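Local coordinates for PKS (Streptomyces albus, PDB 4OQJ), which probably catalyses decarboxylative condensation of carrier-protein-bound acyl units as a ketosynthase in the assembly of the polyketide antibiotic oxazolomycin, at residues V394-F399 and F413-E418; L386-R391 and K420-G425; A431-F436 and V445-P450; G235-P240 and Q252-G257. All coordinates share one frame; numbering follows the deposited sequence.

Interaction 1: V394-F399 and F413-E418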
loop_
_atom_site.group_PDB
_atom_site.type_symbol
_atom_site.label_atom_id
_atom_site.label_comp_id
_atom_site.label_asym_id
_atom_site.label_seq_id
_atom_site.Cartn_x
_atom_site.Cartn_y
_atom_site.Cartn_z
ATOM N N VAL A 394 -26.355 -14.674 11.034
ATOM C CA VAL A 394 -27.373 -13.636 10.905
ATOM C C VAL A 394 -27.914 -13.574 9.469
ATOM O O VAL A 394 -27.281 -14.077 8.541
ATOM C CB VAL A 394 -26.837 -12.240 11.299
ATOM C CG1 VAL A 394 -26.286 -12.239 12.733
ATOM C CG2 VAL A 394 -25.770 -11.765 10.298
ATOM N N PRO A 395 -29.096 -12.957 9.284
ATOM C CA PRO A 395 -29.733 -12.931 7.968
ATOM C C PRO A 395 -29.008 -12.071 6.945
ATOM O O PRO A 395 -28.386 -11.062 7.291
ATOM C CB PRO A 395 -31.116 -12.329 8.249
ATOM C CG PRO A 395 -31.342 -12.502 9.694
ATOM C CD PRO A 395 -29.985 -12.407 10.322
ATOM N N SER A 396 -29.095 -12.507 5.694
ATOM C CA SER A 396 -28.866 -11.662 4.538
ATOM C C SER A 396 -30.256 -11.185 4.115
ATOM O O SER A 396 -31.166 -11.994 3.981
ATOM C CB SER A 396 -28.158 -12.447 3.430
ATOM O OG SER A 396 -27.654 -11.584 2.423
ATOM N N LEU A 397 -30.440 -9.880 3.940
ATOM C CA LEU A 397 -31.786 -9.316 3.829
ATOM C C LEU A 397 -32.298 -9.222 2.390
ATOM O O LEU A 397 -31.535 -9.361 1.432
ATOM C CB LEU A 397 -31.812 -7.925 4.478
ATOM C CG LEU A 397 -31.357 -7.894 5.946
ATOM C CD1 LEU A 397 -31.506 -6.507 6.554
ATOM C CD2 LEU A 397 -32.086 -8.929 6.803
ATOM N N CYS A 398 -33.607 -9.000 2.267
ATOM C CA CYS A 398 -34.276 -8.826 0.977
ATOM C C CYS A 398 -34.116 -10.047 0.071
ATOM O O CYS A 398 -34.110 -9.922 -1.156
ATOM C CB CYS A 398 -33.744 -7.572 0.267
ATOM S SG CYS A 398 -33.940 -6.034 1.220
ATOM N N PHE A 399 -33.982 -11.224 0.682
ATOM C CA PHE A 399 -33.912 -12.478 -0.065
ATOM C C PHE A 399 -35.212 -13.270 0.057
ATOM O O PHE A 399 -35.538 -13.767 1.131
ATOM C CB PHE A 399 -32.761 -13.354 0.419
ATOM C CG PHE A 399 -32.590 -14.601 -0.396
ATOM C CD1 PHE A 399 -31.975 -14.549 -1.632
ATOM C CD2 PHE A 399 -33.067 -15.813 0.059
ATOM C CE1 PHE A 399 -31.819 -15.689 -2.389
ATOM C CE2 PHE A 399 -32.924 -16.956 -0.696
ATOM C CZ PHE A 399 -32.306 -16.898 -1.917
ATOM N N PHE A 413 -23.331 -23.574 -1.521
ATOM C CA PHE A 413 -23.861 -22.328 -0.969
ATOM C C PHE A 413 -25.377 -22.255 -0.914
ATOM O O PHE A 413 -26.084 -22.836 -1.730
ATOM C CB PHE A 413 -23.305 -21.146 -1.762
ATOM C CG PHE A 413 -21.822 -21.108 -1.747
ATOM C CD1 PHE A 413 -21.150 -20.811 -0.569
ATOM C CD2 PHE A 413 -21.090 -21.438 -2.873
ATOM C CE1 PHE A 413 -19.784 -20.808 -0.516
ATOM C CE2 PHE A 413 -19.710 -21.445 -2.827
ATOM C CZ PHE A 413 -19.054 -21.128 -1.647
ATOM N N TYR A 414 -25.844 -21.525 0.087
ATOM C CA TYR A 414 -27.240 -21.177 0.240
ATOM C C TYR A 414 -27.263 -19.842 0.985
ATOM O O TYR A 414 -26.354 -19.543 1.775
ATOM C CB TYR A 414 -28.010 -22.265 1.014
ATOM C CG TYR A 414 -27.769 -22.203 2.509
ATOM C CD1 TYR A 414 -26.651 -22.798 3.087
ATOM C CD2 TYR A 414 -28.657 -21.529 3.343
ATOM C CE1 TYR A 414 -26.428 -22.723 4.465
ATOM C CE2 TYR A 414 -28.447 -21.451 4.707
ATOM C CZ TYR A 414 -27.336 -22.042 5.264
ATOM O OH TYR A 414 -27.156 -21.947 6.623
ATOM N N VAL A 415 -28.288 -19.039 0.740
ATOM C CA VAL A 415 -28.398 -17.741 1.392
ATOM C C VAL A 415 -29.091 -17.889 2.748
ATOM O O VAL A 415 -30.271 -18.215 2.814
ATOM C CB VAL A 415 -29.168 -16.747 0.510
ATOM C CG1 VAL A 415 -29.275 -15.388 1.197
ATOM C CG2 VAL A 415 -28.485 -16.610 -0.856
ATOM N N GLY A 416 -28.351 -17.668 3.830
ATOM C CA GLY A 416 -28.922 -17.747 5.166
ATOM C C GLY A 416 -29.789 -16.535 5.464
ATOM O O GLY A 416 -29.367 -15.393 5.235
ATOM N N THR A 417 -30.995 -16.771 5.970
ATOM C CA THR A 417 -31.932 -15.692 6.256
ATOM C C THR A 417 -32.411 -15.707 7.714
ATOM O O THR A 417 -33.440 -15.113 8.029
ATOM C CB THR A 417 -33.164 -15.761 5.339
ATOM O OG1 THR A 417 -33.795 -17.036 5.489
ATOM C CG2 THR A 417 -32.770 -15.569 3.889
ATOM N N GLU A 418 -31.661 -16.358 8.601
ATOM C CA GLU A 418 -32.085 -16.505 9.996
ATOM C C GLU A 418 -30.984 -16.131 10.962
ATOM O O GLU A 418 -29.804 -16.382 10.708
ATOM C CB GLU A 418 -32.508 -17.947 10.319
ATOM C CG GLU A 418 -33.095 -18.754 9.190
ATOM C CD GLU A 418 -33.127 -20.246 9.520
ATOM O OE1 GLU A 418 -33.817 -20.620 10.492
ATOM O OE2 GLU A 418 -32.448 -21.038 8.824
#
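V415 sits squarely under one face of the F399 ring. Its CB lies 3.8 Å from the ring centroid and only 5° off the normal, a CH-pi contact, and its two methyls spread beneath different parts of the ring: CG1 is 3.8 Å from F399 CG, CG2 equally near CE1. In F399, chi1 of -175° sets CG anti to the backbone N, on the side of the carbonyl carbon; the ring built on it lies over V415. T417 meets F399 obliquely from another direction, the two side chains crossing at about a right angle, with T417 CG2 3.8 Å from F399 CD2. V415 CG1 also packs on S396 CB (3.9 Å), so one methyl touches both S396 and F399. This pairing folds the loop leaving strand 392-393 back onto the end of strand 413-415, an outermost strand of the mixed sheet in the thiolase-type ketosynthase fold. The sole hydrogen bond between the segments is backbone: S396 N gives to G416 O over 2.9 Å (167°). The S396 hydroxyl is bonded to S364 N. Nearer the chain's turn into strand 420-421, the P395 ring lies against backbone: CB is 3.6 Å from T417 O, while CD packs on the carbonyl group of E418. F247 touches V415 from a neighbouring loop.

Interaction 2: L386-R391 and K420-G425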
loop_
_atom_site.group_PDB
_atom_site.type_symbol
_atom_site.label_atom_id
_atom_site.label_comp_id
_atom_site.label_asym_id
_atom_site.label_seq_id
_atom_site.Cartn_x
_atom_site.Cartn_y
_atom_site.Cartn_z
ATOM N N LEU A 386 -17.912 -10.379 14.138
ATOM C CA LEU A 386 -18.920 -10.400 15.200
ATOM C C LEU A 386 -19.708 -11.712 15.206
ATOM O O LEU A 386 -19.998 -12.264 16.273
ATOM C CB LEU A 386 -19.872 -9.209 15.055
ATOM C CG LEU A 386 -19.199 -7.848 15.311
ATOM C CD1 LEU A 386 -20.090 -6.701 14.871
ATOM C CD2 LEU A 386 -18.847 -7.689 16.792
HETATM N N MSE A 387 -20.059 -12.207 14.025
HETATM C CA MSE A 387 -20.760 -13.484 13.900
HETATM C C MSE A 387 -19.958 -14.596 14.550
HETATM O O MSE A 387 -20.518 -15.442 15.246
HETATM C CB MSE A 387 -21.002 -13.846 12.425
HETATM C CG MSE A 387 -22.011 -12.994 11.709
HETATM SE SE MSE A 387 -21.937 -13.360 9.776
HETATM C CE MSE A 387 -22.470 -15.220 9.789
ATOM N N LEU A 388 -18.649 -14.601 14.276
ATOM C CA LEU A 388 -17.744 -15.638 14.763
ATOM C C LEU A 388 -17.566 -15.555 16.272
ATOM O O LEU A 388 -17.555 -16.574 16.961
ATOM C CB LEU A 388 -16.375 -15.529 14.081
ATOM C CG LEU A 388 -16.255 -16.055 12.648
ATOM C CD1 LEU A 388 -14.962 -15.546 12.001
ATOM C CD2 LEU A 388 -16.289 -17.569 12.644
ATOM N N ARG A 389 -17.404 -14.333 16.778
ATOM C CA ARG A 389 -17.234 -14.131 18.206
ATOM C C ARG A 389 -18.507 -14.534 18.942
ATOM O O ARG A 389 -18.435 -15.088 20.031
ATOM C CB ARG A 389 -16.866 -12.676 18.536
ATOM C CG ARG A 389 -16.250 -12.551 19.927
ATOM C CD ARG A 389 -15.991 -11.123 20.416
ATOM N NE ARG A 389 -15.268 -11.178 21.694
ATOM C CZ ARG A 389 -15.306 -10.249 22.649
ATOM N NH1 ARG A 389 -16.031 -9.147 22.498
ATOM N NH2 ARG A 389 -14.610 -10.430 23.772
ATOM N N HIS A 390 -19.664 -14.259 18.347
ATOM C CA HIS A 390 -20.945 -14.608 18.952
ATOM C C HIS A 390 -21.404 -16.038 18.622
ATOM O O HIS A 390 -22.425 -16.482 19.138
ATOM C CB HIS A 390 -22.038 -13.625 18.498
ATOM C CG HIS A 390 -21.999 -12.301 19.190
ATOM N ND1 HIS A 390 -21.447 -11.175 18.619
ATOM C CD2 HIS A 390 -22.459 -11.915 20.405
ATOM C CE1 HIS A 390 -21.548 -10.160 19.457
ATOM N NE2 HIS A 390 -22.163 -10.583 20.549
ATOM N N ARG A 391 -20.672 -16.739 17.755
ATOM C CA ARG A 391 -21.081 -18.068 17.257
ATOM C C ARG A 391 -22.545 -18.053 16.838
ATOM O O ARG A 391 -23.358 -18.919 17.207
ATOM C CB ARG A 391 -20.809 -19.150 18.310
ATOM C CG ARG A 391 -19.329 -19.561 18.364
ATOM C CD ARG A 391 -18.714 -19.450 19.758
ATOM N NE ARG A 391 -18.951 -20.643 20.579
ATOM C CZ ARG A 391 -18.078 -21.636 20.768
ATOM N NH1 ARG A 391 -16.874 -21.615 20.201
ATOM N NH2 ARG A 391 -18.411 -22.664 21.539
ATOM N N LYS A 420 -29.414 -17.407 14.103
ATOM C CA LYS A 420 -29.413 -18.674 14.826
ATOM C C LYS A 420 -28.009 -19.092 15.177
ATOM O O LYS A 420 -27.033 -18.537 14.646
ATOM C CB LYS A 420 -30.081 -19.768 13.994
ATOM C CG LYS A 420 -29.363 -20.075 12.686
ATOM C CD LYS A 420 -29.868 -21.389 12.110
ATOM C CE LYS A 420 -29.054 -21.806 10.916
ATOM N NZ LYS A 420 -29.627 -23.006 10.258
ATOM N N GLU A 421 -27.908 -20.083 16.053
ATOM C CA GLU A 421 -26.607 -20.579 16.458
ATOM C C GLU A 421 -25.850 -21.045 15.228
ATOM O O GLU A 421 -26.421 -21.640 14.308
ATOM C CB GLU A 421 -26.712 -21.729 17.468
ATOM C CG GLU A 421 -25.353 -22.101 18.078
ATOM C CD GLU A 421 -25.368 -23.408 18.851
ATOM O OE1 GLU A 421 -26.467 -23.883 19.211
ATOM O OE2 GLU A 421 -24.273 -23.962 19.096
ATOM N N TRP A 422 -24.561 -20.729 15.219
ATOM C CA TRP A 422 -23.654 -21.170 14.181
ATOM C C TRP A 422 -23.232 -22.580 14.574
ATOM O O TRP A 422 -22.547 -22.749 15.584
ATOM C CB TRP A 422 -22.465 -20.205 14.093
ATOM C CG TRP A 422 -21.558 -20.404 12.926
ATOM C CD1 TRP A 422 -21.322 -21.565 12.242
ATOM C CD2 TRP A 422 -20.757 -19.400 12.300
ATOM N NE1 TRP A 422 -20.419 -21.340 11.230
ATOM C CE2 TRP A 422 -20.059 -20.019 11.243
ATOM C CE3 TRP A 422 -20.561 -18.036 12.534
ATOM C CZ2 TRP A 422 -19.176 -19.319 10.422
ATOM C CZ3 TRP A 422 -19.686 -17.342 11.726
ATOM C CH2 TRP A 422 -19.006 -17.982 10.674
ATOM N N PRO A 423 -23.681 -23.605 13.820
ATOM C CA PRO A 423 -23.412 -24.971 14.284
ATOM C C PRO A 423 -21.918 -25.271 14.387
ATOM O O PRO A 423 -21.123 -24.802 13.567
ATOM C CB PRO A 423 -24.073 -25.850 13.206
ATOM C CG PRO A 423 -25.042 -24.958 12.508
ATOM C CD PRO A 423 -24.411 -23.601 12.538
ATOM N N ALA A 424 -21.544 -26.024 15.413
ATOM C CA ALA A 424 -20.179 -26.506 15.543
ATOM C C ALA A 424 -19.858 -27.491 14.411
ATOM O O ALA A 424 -20.758 -28.124 13.861
ATOM C CB ALA A 424 -19.982 -27.165 16.901
ATOM N N GLY A 425 -18.579 -27.607 14.068
ATOM C CA GLY A 425 -18.132 -28.519 13.030
ATOM C C GLY A 425 -16.908 -29.297 13.479
ATOM O O GLY A 425 -16.495 -29.202 14.637
#
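W422 contributes the most buried surface here, bringing its six-membered ring up to the last turn of helix 376-390, which closes in a Schellman motif. R391, with positive phi, is the C-prime residue of that motif: R391 N reaches back weakly to L388 O, and T392 N to M387 O. The reversal turns the R391 carbonyl toward the second segment, where W422 N donates to R391 O over 2.9 Å (172°). W422 CG is anti to the backbone N (chi1 -171°), on the side of the carbonyl carbon, and the indole beyond it meets the helix. Its far corner meets L388 obliquely, with L388 CD2 3.4 Å from W422 CH2 and almost as near CZ3, a tight approach. M387, present as selenomethionine, crosses the tryptophan at about a right angle; its CB is 3.8 Å from W422 CZ3, and the bend at chi3 (63°) returns CE to the same carbon at 4.0 Å. M387 O lies at the ring edge, near the ring plane, beside CE3. W422 NE1 is hydrogen-bonded to S324 OG, and Y325 of strand 325-327 also touches W422. R391 gives its backbone to the contact, whereas its guanidinium forms a salt bridge with E449, close to the like charge of R429. On the strand side, E421 CG packs 3.9 Å from R391 O.

Interaction 3: A431-F436 and V445-P450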
loop_
_atom_site.group_PDB
_atom_site.type_symbol
_atom_site.label_atom_id
_atom_site.label_comp_id
_atom_site.label_asym_id
_atom_site.label_seq_id
_atom_site.Cartn_x
_atom_site.Cartn_y
_atom_site.Cartn_z
ATOM N N ALA A 431 -14.751 -18.673 8.150
ATOM C CA ALA A 431 -15.462 -17.899 7.155
ATOM C C ALA A 431 -14.521 -17.323 6.115
ATOM O O ALA A 431 -13.315 -17.154 6.359
ATOM C CB ALA A 431 -16.240 -16.769 7.823
ATOM N N GLY A 432 -15.093 -17.007 4.956
ATOM C CA GLY A 432 -14.411 -16.199 3.964
ATOM C C GLY A 432 -15.074 -14.836 3.818
ATOM O O GLY A 432 -16.291 -14.696 3.979
ATOM N N VAL A 433 -14.267 -13.835 3.506
ATOM C CA VAL A 433 -14.750 -12.493 3.255
ATOM C C VAL A 433 -14.165 -11.979 1.948
ATOM O O VAL A 433 -12.937 -11.881 1.814
ATOM C CB VAL A 433 -14.357 -11.537 4.387
ATOM C CG1 VAL A 433 -15.001 -10.176 4.173
ATOM C CG2 VAL A 433 -14.730 -12.117 5.726
ATOM N N SER A 434 -15.034 -11.632 0.999
ATOM C CA SER A 434 -14.611 -11.139 -0.312
ATOM C C SER A 434 -14.839 -9.654 -0.496
ATOM O O SER A 434 -15.807 -9.092 0.008
ATOM C CB SER A 434 -15.359 -11.880 -1.420
ATOM O OG SER A 434 -15.004 -13.246 -1.425
ATOM N N SER A 435 -13.969 -9.030 -1.273
ATOM C CA SER A 435 -14.184 -7.659 -1.718
ATOM C C SER A 435 -13.517 -7.451 -3.076
ATOM O O SER A 435 -12.313 -7.653 -3.208
ATOM C CB SER A 435 -13.650 -6.683 -0.676
ATOM O OG SER A 435 -14.066 -5.370 -0.959
ATOM N N PHE A 436 -14.303 -7.049 -4.081
ATOM C CA PHE A 436 -13.818 -6.881 -5.451
ATOM C C PHE A 436 -14.000 -5.446 -5.936
ATOM O O PHE A 436 -15.108 -4.926 -5.959
ATOM C CB PHE A 436 -14.548 -7.829 -6.398
ATOM C CG PHE A 436 -14.618 -9.233 -5.898
ATOM C CD1 PHE A 436 -13.486 -9.868 -5.418
ATOM C CD2 PHE A 436 -15.820 -9.920 -5.883
ATOM C CE1 PHE A 436 -13.554 -11.173 -4.959
ATOM C CE2 PHE A 436 -15.889 -11.227 -5.412
ATOM C CZ PHE A 436 -14.767 -11.846 -4.957
ATOM N N VAL A 445 -10.258 -12.822 2.418
ATOM C CA VAL A 445 -9.670 -13.010 3.739
ATOM C C VAL A 445 -10.341 -14.206 4.429
ATOM O O VAL A 445 -11.577 -14.351 4.395
ATOM C CB VAL A 445 -9.835 -11.736 4.576
ATOM C CG1 VAL A 445 -9.389 -11.935 6.027
ATOM C CG2 VAL A 445 -9.078 -10.607 3.925
ATOM N N ILE A 446 -9.529 -15.069 5.038
ATOM C CA ILE A 446 -10.040 -16.225 5.766
ATOM C C ILE A 446 -9.976 -15.903 7.242
ATOM O O ILE A 446 -8.912 -15.548 7.766
ATOM C CB ILE A 446 -9.232 -17.504 5.498
ATOM C CG1 ILE A 446 -9.186 -17.819 3.989
ATOM C CG2 ILE A 446 -9.801 -18.680 6.312
ATOM C CD1 ILE A 446 -10.532 -18.023 3.338
ATOM N N VAL A 447 -11.116 -16.032 7.902
ATOM C CA VAL A 447 -11.248 -15.674 9.315
ATOM C C VAL A 447 -11.769 -16.878 10.097
ATOM O O VAL A 447 -12.676 -17.572 9.634
ATOM C CB VAL A 447 -12.216 -14.479 9.529
ATOM C CG1 VAL A 447 -12.126 -13.986 10.946
ATOM C CG2 VAL A 447 -11.904 -13.338 8.572
ATOM N N GLU A 448 -11.191 -17.110 11.277
ATOM C CA GLU A 448 -11.600 -18.191 12.168
ATOM C C GLU A 448 -12.056 -17.643 13.530
ATOM O O GLU A 448 -11.631 -16.562 13.985
ATOM C CB GLU A 448 -10.443 -19.178 12.342
ATOM C CG GLU A 448 -10.776 -20.440 13.113
ATOM C CD GLU A 448 -9.638 -21.454 13.081
ATOM O OE1 GLU A 448 -9.456 -22.132 12.044
ATOM O OE2 GLU A 448 -8.907 -21.562 14.087
ATOM N N GLU A 449 -12.934 -18.386 14.189
ATOM C CA GLU A 449 -13.397 -17.979 15.498
ATOM C C GLU A 449 -12.201 -17.980 16.449
ATOM O O GLU A 449 -11.223 -18.694 16.228
ATOM C CB GLU A 449 -14.505 -18.898 15.996
ATOM C CG GLU A 449 -14.063 -20.335 16.244
ATOM C CD GLU A 449 -15.176 -21.158 16.871
ATOM O OE1 GLU A 449 -15.684 -20.725 17.926
ATOM O OE2 GLU A 449 -15.550 -22.215 16.310
ATOM N N PRO A 450 -12.257 -17.147 17.489
ATOM C CA PRO A 450 -11.099 -17.074 18.374
ATOM C C PRO A 450 -10.964 -18.327 19.234
ATOM O O PRO A 450 -11.951 -19.043 19.436
ATOM C CB PRO A 450 -11.392 -15.840 19.226
ATOM C CG PRO A 450 -12.878 -15.778 19.284
ATOM C CD PRO A 450 -13.368 -16.298 17.951
#
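V433 and V447 meet obliquely through one methyl each, V433 CG2 lying 4.2 Å from V447 CG2. In both residues CG2 is anti to the carbonyl carbon and CG1 anti to the backbone N (chi1 -174° in V433, -170° in V447), which brings CG2 of each to the junction between the strands. The two are diagonal neighbours rather than a directly paired couple: V433 faces V445, and A431 faces V447. All four side chains share one face of the sheet, where helix 376-390 covers A431 and V433 with T384 and V447 with L381 and L388. The other face carries I446 opposite G432. There I446 CD1 comes to 4.3 Å from G432 CA, and I446 CG2 rests 3.8 Å from A431 O. Helix 302-316 packs on I446 from that side with A312, Q313 and A316. Both A431-V447 and V433-V445 are hydrogen-bonded pairs, each with two bonds; A431 N to V447 O is the shortest of the four at 2.8 Å. Between them G432-I446 is a non-hydrogen-bonded pair, bridged by CA-H...O contacts from I446 CA to A431 O (3.5 Å) and from G432 CA to V445 O (3.4 Å). This is an antiparallel beta hairpin, strands 430-436 and 441-448, buried between helices in the five-layered alpha-beta-alpha-beta-alpha arrangement of the thiolase-type ketosynthase fold.

Interaction 4: G235-P240 and Q252-G257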
loop_
_atom_site.group_PDB
_atom_site.type_symbol
_atom_site.label_atom_id
_atom_site.label_comp_id
_atom_site.label_asym_id
_atom_site.label_seq_id
_atom_site.Cartn_x
_atom_site.Cartn_y
_atom_site.Cartn_z
ATOM N N GLY A 235 -27.605 1.982 -16.605
ATOM C CA GLY A 235 -26.233 1.586 -16.879
ATOM C C GLY A 235 -25.317 1.619 -15.665
ATOM O O GLY A 235 -24.094 1.606 -15.814
HETATM N N MSE A 236 -25.897 1.651 -14.465
HETATM C CA MSE A 236 -25.105 1.774 -13.245
HETATM C C MSE A 236 -25.591 0.846 -12.114
HETATM O O MSE A 236 -26.666 0.247 -12.186
HETATM C CB MSE A 236 -25.098 3.235 -12.785
HETATM C CG MSE A 236 -24.451 4.186 -13.801
HETATM SE SE MSE A 236 -22.994 5.241 -13.049
HETATM C CE MSE A 236 -24.084 6.582 -12.131
ATOM N N ILE A 237 -24.772 0.745 -11.073
ATOM C CA ILE A 237 -24.893 -0.312 -10.077
ATOM C C ILE A 237 -26.034 -0.070 -9.075
ATOM O O ILE A 237 -26.315 -0.918 -8.232
ATOM C CB ILE A 237 -23.552 -0.459 -9.307
ATOM C CG1 ILE A 237 -23.522 -1.743 -8.457
ATOM C CG2 ILE A 237 -23.294 0.785 -8.456
ATOM C CD1 ILE A 237 -22.271 -1.910 -7.619
ATOM N N PHE A 238 -26.700 1.076 -9.178
ATOM C CA PHE A 238 -27.581 1.538 -8.101
ATOM C C PHE A 238 -29.029 1.132 -8.329
ATOM O O PHE A 238 -29.551 1.229 -9.447
ATOM C CB PHE A 238 -27.484 3.059 -7.957
ATOM C CG PHE A 238 -26.088 3.548 -7.699
ATOM C CD1 PHE A 238 -25.325 2.997 -6.681
ATOM C CD2 PHE A 238 -25.534 4.542 -8.485
ATOM C CE1 PHE A 238 -24.037 3.439 -6.444
ATOM C CE2 PHE A 238 -24.248 4.987 -8.258
ATOM C CZ PHE A 238 -23.497 4.437 -7.237
ATOM N N SER A 239 -29.681 0.692 -7.263
ATOM C CA SER A 239 -31.010 0.129 -7.392
ATOM C C SER A 239 -32.071 1.210 -7.543
ATOM O O SER A 239 -31.845 2.356 -7.151
ATOM C CB SER A 239 -31.339 -0.753 -6.192
ATOM O OG SER A 239 -31.736 0.029 -5.093
ATOM N N PRO A 240 -33.233 0.839 -8.112
ATOM C CA PRO A 240 -34.333 1.775 -8.353
ATOM C C PRO A 240 -35.151 2.127 -7.117
ATOM O O PRO A 240 -35.942 3.067 -7.196
ATOM C CB PRO A 240 -35.225 1.022 -9.358
ATOM C CG PRO A 240 -34.442 -0.157 -9.805
ATOM C CD PRO A 240 -33.532 -0.485 -8.692
ATOM N N GLN A 252 -31.551 -5.782 -8.338
ATOM C CA GLN A 252 -31.408 -4.677 -9.279
ATOM C C GLN A 252 -30.372 -3.652 -8.823
ATOM O O GLN A 252 -30.467 -2.475 -9.167
ATOM C CB GLN A 252 -32.747 -3.978 -9.487
ATOM C CG GLN A 252 -33.711 -4.703 -10.389
ATOM C CD GLN A 252 -34.967 -3.877 -10.637
ATOM O OE1 GLN A 252 -35.761 -3.634 -9.721
ATOM N NE2 GLN A 252 -35.136 -3.417 -11.870
ATOM N N GLY A 253 -29.374 -4.095 -8.064
ATOM C CA GLY A 253 -28.305 -3.209 -7.645
ATOM C C GLY A 253 -28.357 -2.804 -6.186
ATOM O O GLY A 253 -29.088 -3.384 -5.380
ATOM N N THR A 254 -27.573 -1.789 -5.844
ATOM C CA THR A 254 -27.292 -1.494 -4.446
ATOM C C THR A 254 -27.481 0.000 -4.217
ATOM O O THR A 254 -27.976 0.701 -5.089
ATOM C CB THR A 254 -25.856 -1.964 -4.068
ATOM O OG1 THR A 254 -25.652 -1.887 -2.654
ATOM C CG2 THR A 254 -24.794 -1.132 -4.776
ATOM N N VAL A 255 -27.127 0.464 -3.029
ATOM C CA VAL A 255 -27.171 1.880 -2.674
ATOM C C VAL A 255 -25.816 2.232 -2.109
ATOM O O VAL A 255 -25.284 1.504 -1.280
ATOM C CB VAL A 255 -28.236 2.205 -1.613
ATOM C CG1 VAL A 255 -28.362 3.714 -1.424
ATOM C CG2 VAL A 255 -29.529 1.646 -2.013
ATOM N N ILE A 256 -25.246 3.325 -2.526
ATOM C CA ILE A 256 -24.002 3.766 -1.991
ATOM C C ILE A 256 -24.193 4.150 -0.548
ATOM O O ILE A 256 -25.165 4.739 -0.225
ATOM C CB ILE A 256 -23.392 4.890 -2.818
ATOM C CG1 ILE A 256 -21.891 4.764 -2.761
ATOM C CG2 ILE A 256 -23.933 6.251 -2.442
ATOM C CD1 ILE A 256 -21.482 3.492 -3.425
ATOM N N GLY A 257 -23.293 3.771 0.303
ATOM C CA GLY A 257 -23.408 4.133 1.703
ATOM C C GLY A 257 -22.215 4.891 2.224
ATOM O O GLY A 257 -21.190 5.058 1.539
HETATM O O HOH W 1 -30.745 -1.060 -11.591
#
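The F238 ring carries I237 CG2 on one face, 3.4 Å above its plane and offset toward the rim, while its edge is turned to the other segment. At that edge T254 O lies in the ring plane, and I256 CD1 approaches near the plane, 4.0 Å from F238 CE1. A chi1 of -57° puts F238 CG anti to the carbonyl carbon; CE1 of the ring meets I256, the two side chains crossing at a slant. The backbones meet in a single bridge between F238 and T254. T254 N donates to I237 O and S239 N to T254 O, both at 2.8 Å, and F238 CA adds a CA-H...O contact to T254 O at 3.2 Å. Beside them I237 and T254 lie side by side, I237 CD1 being 3.9 Å from T254 CG2. G253 leaves no space for a CB, which would collide with I237 O. P240 crosses Q252 at about a right angle, its CD 3.7 Å from Q252 CB, and a water donates to Q252 O and weakly to F238 O. S239 OG is hydrogen-bonded to H243 O and D241 OD1. M236 packs on S157 of the second subunit. Both segments belong to the long loop between strands 230-231 and 259-267, and backbone bonds from G253 to A332 and from V255 to H371 tie it to other loops of the ketosynthase.

How the interactions relate
All four contacts belong to the ketosynthase. Along the chain interaction 4 comes first; interaction 1 is then nested inside the loop closed by interaction 2, and interaction 3 follows. Interactions 2 and 3, centres 14 Å apart, touch through the end of helix 376-390. Interactions 1 and 2, centres 15 Å apart, meet where M387 CE packs near V394 N. Interactions 1 and 3 reach the same mixed sheet, at edge strand 413-415 and at the inner hairpin, so interactions 1 to 3 together join the C-terminal part of that sheet to the helix. Interaction 4 touches none of the others: its centre is 20 Å from that of interaction 1, with nearest atoms about 8 Å from both 1 and 3.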